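Local structure of putative oxidoreductase (Bacteroides fragilis NCTC 9343, 3EOF) at the interface of chains A and B. The protein binds FMN and probably acts as an oxidoreductase of the nitroreductase family. Numbering follows the deposited sequence. Chains: chain A/B, Putative oxidoreductase.

The interface of chains A and B. Residues chain A 45, 80, 82-83, 147-148, 151; chain B 179, 183, 185-186.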
ATOM      1  N   SER A  45       7.199 -10.934  -0.497  1.00 22.48           N
ATOM      2  CA  SER A  45       7.570 -12.004   0.386  1.00 22.57           C
ATOM      3  C   SER A  45       7.348 -11.414   1.755  1.00 22.82           C
ATOM      4  O   SER A  45       7.381 -10.211   1.925  1.00 23.83           O
ATOM      5  CB  SER A  45       9.029 -12.407   0.223  1.00 24.41           C
ATOM      6  OG  SER A  45       9.172 -13.179  -0.948  1.00 23.46           O
ATOM      7  N   ASP A  80       9.005  -7.955  -3.725  1.00 23.52           N
ATOM      8  CA  ASP A  80       9.835  -9.064  -4.209  1.00 22.54           C
ATOM      9  C   ASP A  80       9.549  -9.333  -5.673  1.00 22.01           C
ATOM     10  O   ASP A  80       8.480  -9.842  -6.038  1.00 21.34           O
ATOM     11  CB  ASP A  80       9.551 -10.301  -3.353  1.00 22.93           C
ATOM     12  CG  ASP A  80      10.424 -11.509  -3.676  1.00 27.26           C
ATOM     13  OD1 ASP A  80      10.848 -11.659  -4.816  1.00 23.90           O
ATOM     14  OD2 ASP A  80      10.634 -12.351  -2.762  1.00 22.22           O
ATOM     15  N   ARG A  82      12.243 -10.781  -7.159  1.00 19.90           N
ATOM     16  CA  ARG A  82      13.243 -11.818  -7.268  1.00 21.54           C
ATOM     17  C   ARG A  82      12.635 -13.168  -7.579  1.00 21.81           C
ATOM     18  O   ARG A  82      13.121 -13.889  -8.468  1.00 22.39           O
ATOM     19  CB  ARG A  82      14.037 -11.944  -5.978  1.00 21.94           C
ATOM     20  CG  ARG A  82      15.134 -13.008  -6.085  1.00 26.52           C
ATOM     21  CD  ARG A  82      16.014 -12.960  -4.901  1.00 26.57           C
ATOM     22  NE  ARG A  82      17.192 -13.786  -5.099  1.00 24.95           N
ATOM     23  CZ  ARG A  82      18.332 -13.356  -5.625  1.00 28.63           C
ATOM     24  NH1 ARG A  82      18.473 -12.103  -6.042  1.00 28.15           N
ATOM     25  NH2 ARG A  82      19.330 -14.204  -5.762  1.00 26.83           N
ATOM     26  N   ARG A  83      11.632 -13.558  -6.803  1.00 20.58           N
ATOM     27  CA  ARG A  83      10.978 -14.833  -7.064  1.00 22.97           C
ATOM     28  C   ARG A  83      10.471 -14.898  -8.511  1.00 22.94           C
ATOM     29  O   ARG A  83      10.720 -15.883  -9.230  1.00 23.49           O
ATOM     30  CB  ARG A  83       9.877 -15.101  -6.050  1.00 19.50           C
ATOM     31  CG  ARG A  83       9.144 -16.431  -6.265  1.00 26.24           C
ATOM     32  CD  ARG A  83       8.164 -16.673  -5.150  1.00 23.43           C
ATOM     33  NE  ARG A  83       7.298 -15.541  -5.071  1.00 25.92           N
ATOM     34  CZ  ARG A  83       7.207 -14.644  -4.085  1.00 18.33           C
ATOM     35  NH1 ARG A  83       7.806 -14.750  -2.923  1.00 23.38           N
ATOM     36  NH2 ARG A  83       6.370 -13.649  -4.268  1.00 30.72           N
ATOM     37  N   LEU A 147      17.949 -10.219   2.680  1.00 25.32           N
ATOM     38  CA  LEU A 147      17.120  -9.925   1.519  1.00 23.96           C
ATOM     39  C   LEU A 147      18.072  -9.661   0.355  1.00 24.62           C
ATOM     40  O   LEU A 147      18.950  -8.777   0.425  1.00 25.02           O
ATOM     41  CB  LEU A 147      16.225  -8.717   1.785  1.00 22.47           C
ATOM     42  CG  LEU A 147      15.386  -8.798   3.062  1.00 15.09           C
ATOM     43  CD1 LEU A 147      14.616  -7.495   3.120  1.00 15.16           C
ATOM     44  CD2 LEU A 147      14.487 -10.023   3.048  1.00 23.13           C
ATOM     45  N   PRO A 148      17.988 -10.497  -0.660  1.00 24.75           N
ATOM     46  CA  PRO A 148      18.845 -10.385  -1.795  1.00 26.78           C
ATOM     47  C   PRO A 148      18.345  -9.367  -2.852  1.00 27.47           C
ATOM     48  O   PRO A 148      17.377  -8.641  -2.624  1.00 28.23           O
ATOM     49  CB  PRO A 148      18.839 -11.827  -2.342  1.00 26.20           C
ATOM     50  CG  PRO A 148      17.576 -12.351  -2.026  1.00 29.66           C
ATOM     51  CD  PRO A 148      17.071 -11.651  -0.795  1.00 28.34           C
ATOM     52  N   VAL A 151      14.615  -7.625  -3.839  1.00 21.86           N
ATOM     53  CA  VAL A 151      13.826  -7.749  -2.597  1.00 22.70           C
ATOM     54  C   VAL A 151      14.155  -6.512  -1.785  1.00 22.76           C
ATOM     55  O   VAL A 151      15.310  -6.154  -1.634  1.00 27.68           O
ATOM     56  CB  VAL A 151      14.103  -9.027  -1.768  1.00 24.57           C
ATOM     57  CG1 VAL A 151      13.150  -9.092  -0.577  1.00 21.41           C
ATOM     58  CG2 VAL A 151      13.952 -10.339  -2.662  1.00 15.53           C
TER
ATOM     59  N   HIS B 179       8.779 -16.648   4.531  1.00 25.88           N
ATOM     60  CA  HIS B 179      10.164 -16.966   4.887  1.00 28.52           C
ATOM     61  C   HIS B 179      10.308 -16.890   6.405  1.00 29.27           C
ATOM     62  O   HIS B 179       9.954 -15.879   7.018  1.00 29.66           O
ATOM     63  CB  HIS B 179      11.133 -15.958   4.258  1.00 27.19           C
ATOM     64  CG  HIS B 179      11.021 -15.875   2.761  1.00 25.28           C
ATOM     65  ND1 HIS B 179      11.928 -16.467   1.914  1.00 19.87           N
ATOM     66  CD2 HIS B 179      10.095 -15.292   1.967  1.00 20.08           C
ATOM     67  CE1 HIS B 179      11.560 -16.263   0.661  1.00 19.98           C
ATOM     68  NE2 HIS B 179      10.461 -15.538   0.662  1.00 19.78           N
ATOM     69  N   TYR B 183      15.304 -14.606   4.563  1.00 26.01           N
ATOM     70  CA  TYR B 183      14.915 -14.877   3.190  1.00 23.50           C
ATOM     71  C   TYR B 183      15.599 -16.149   2.731  1.00 22.94           C
ATOM     72  O   TYR B 183      16.796 -16.272   2.823  1.00 22.59           O
ATOM     73  CB  TYR B 183      15.283 -13.671   2.308  1.00 24.69           C
ATOM     74  CG  TYR B 183      14.643 -13.663   0.958  1.00 22.65           C
ATOM     75  CD1 TYR B 183      15.216 -14.338  -0.108  1.00 18.24           C
ATOM     76  CD2 TYR B 183      13.493 -12.962   0.735  1.00 22.05           C
ATOM     77  CE1 TYR B 183      14.642 -14.327  -1.327  1.00 29.28           C
ATOM     78  CE2 TYR B 183      12.904 -12.950  -0.478  1.00 24.45           C
ATOM     79  CZ  TYR B 183      13.486 -13.633  -1.507  1.00 28.97           C
ATOM     80  OH  TYR B 183      12.912 -13.626  -2.722  1.00 22.09           O
ATOM     81  N   ASP B 185      16.246 -18.012  -0.411  1.00 25.56           N
ATOM     82  CA  ASP B 185      16.259 -17.821  -1.849  1.00 27.33           C
ATOM     83  C   ASP B 185      15.726 -19.069  -2.551  1.00 28.39           C
ATOM     84  O   ASP B 185      15.789 -20.200  -2.052  1.00 28.02           O
ATOM     85  CB  ASP B 185      17.667 -17.425  -2.351  1.00 28.24           C
ATOM     86  CG  ASP B 185      17.645 -16.709  -3.701  1.00 26.54           C
ATOM     87  OD1 ASP B 185      16.556 -16.348  -4.199  1.00 33.04           O
ATOM     88  OD2 ASP B 185      18.736 -16.508  -4.279  1.00 25.14           O
ATOM     89  N   TYR B 186      15.222 -18.840  -3.742  1.00 29.54           N
ATOM     90  CA  TYR B 186      14.608 -19.866  -4.527  1.00 28.63           C
ATOM     91  C   TYR B 186      15.598 -20.583  -5.448  1.00 26.14           C
ATOM     92  O   TYR B 186      16.328 -19.961  -6.191  1.00 24.80           O
ATOM     93  CB  TYR B 186      13.500 -19.203  -5.328  1.00 28.75           C
ATOM     94  CG  TYR B 186      12.538 -18.483  -4.436  1.00 28.90           C
ATOM     95  CD1 TYR B 186      11.456 -19.152  -3.876  1.00 27.40           C
ATOM     96  CD2 TYR B 186      12.699 -17.132  -4.136  1.00 30.35           C
ATOM     97  CE1 TYR B 186      10.568 -18.504  -3.053  1.00 30.22           C
ATOM     98  CE2 TYR B 186      11.805 -16.481  -3.295  1.00 26.64           C
ATOM     99  CZ  TYR B 186      10.743 -17.171  -2.766  1.00 24.00           C
ATOM    100  OH  TYR B 186       9.846 -16.550  -1.931  1.00 25.85           O
TER
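B:Tyr183 and A:Asp80 both carry CG anti to the backbone N (chi1 -165° and -176°), and this sets the OD2 carboxylate oxygen of A:Asp80 at the edge of the B:Tyr183 ring, with the two planes inclined. The contact is part of the two-fold interface of two nitroreductase-family chains, a family that typically works as dimers. The hydroxyl OH of B:Tyr183 donates to OD2 of A:Asp80 at 2.6 Å, on the syn side and tilted from the carboxylate plane. OG of A:Ser45 donates to the same oxygen from the opposite face, on its anti side. Two donors thus grip OD2. The other oxygen, OD1, takes the backbone N-H of A:Arg83, which steadies the carboxylate. The guanidinium of A:Arg83, in salt-bridge range of A:Asp80 OD2 within chain A, may help stabilise that carboxylate's charge.

The B:Tyr183 ring is sandwiched. CD of A:Pro148 lies over one face, 3.6 Å from the ring centroid. CE1 of B:His179, from its own chain, sits over the centre of the other face. CG2 of A:Val151 meets the phenol end tip to tip, and CD2 of A:Leu147 packs near CB. B:His179 also reaches chain A: its NE2 and A:Ser45 OG share a hydrogen bond of 3.1 Å, direction not settled.

A:Arg82 grips B:Asp185 side-on. NE of A:Arg82 bonds to OD1 of B:Asp185 and its NH2 to OD2, each at 2.8 Å. The guanidinium and carboxylate planes are 48° apart, so the salt bridge is twisted rather than flat. NE comes to OD1 from above the carboxylate plane. The backbone N of B:Tyr186 reaches OD1 from the opposite face and helps fix the carboxylate.

A:Arg83 bends at chi3 and curls over B:Tyr186. Its CG lies over the centre of the ring, 3.9 Å from the centroid. The guanidinium stands perpendicular to the ring. NH1 of A:Arg83 donates to the hydroxyl OH of B:Tyr186 at 2.9 Å, nearly within the guanidinium plane.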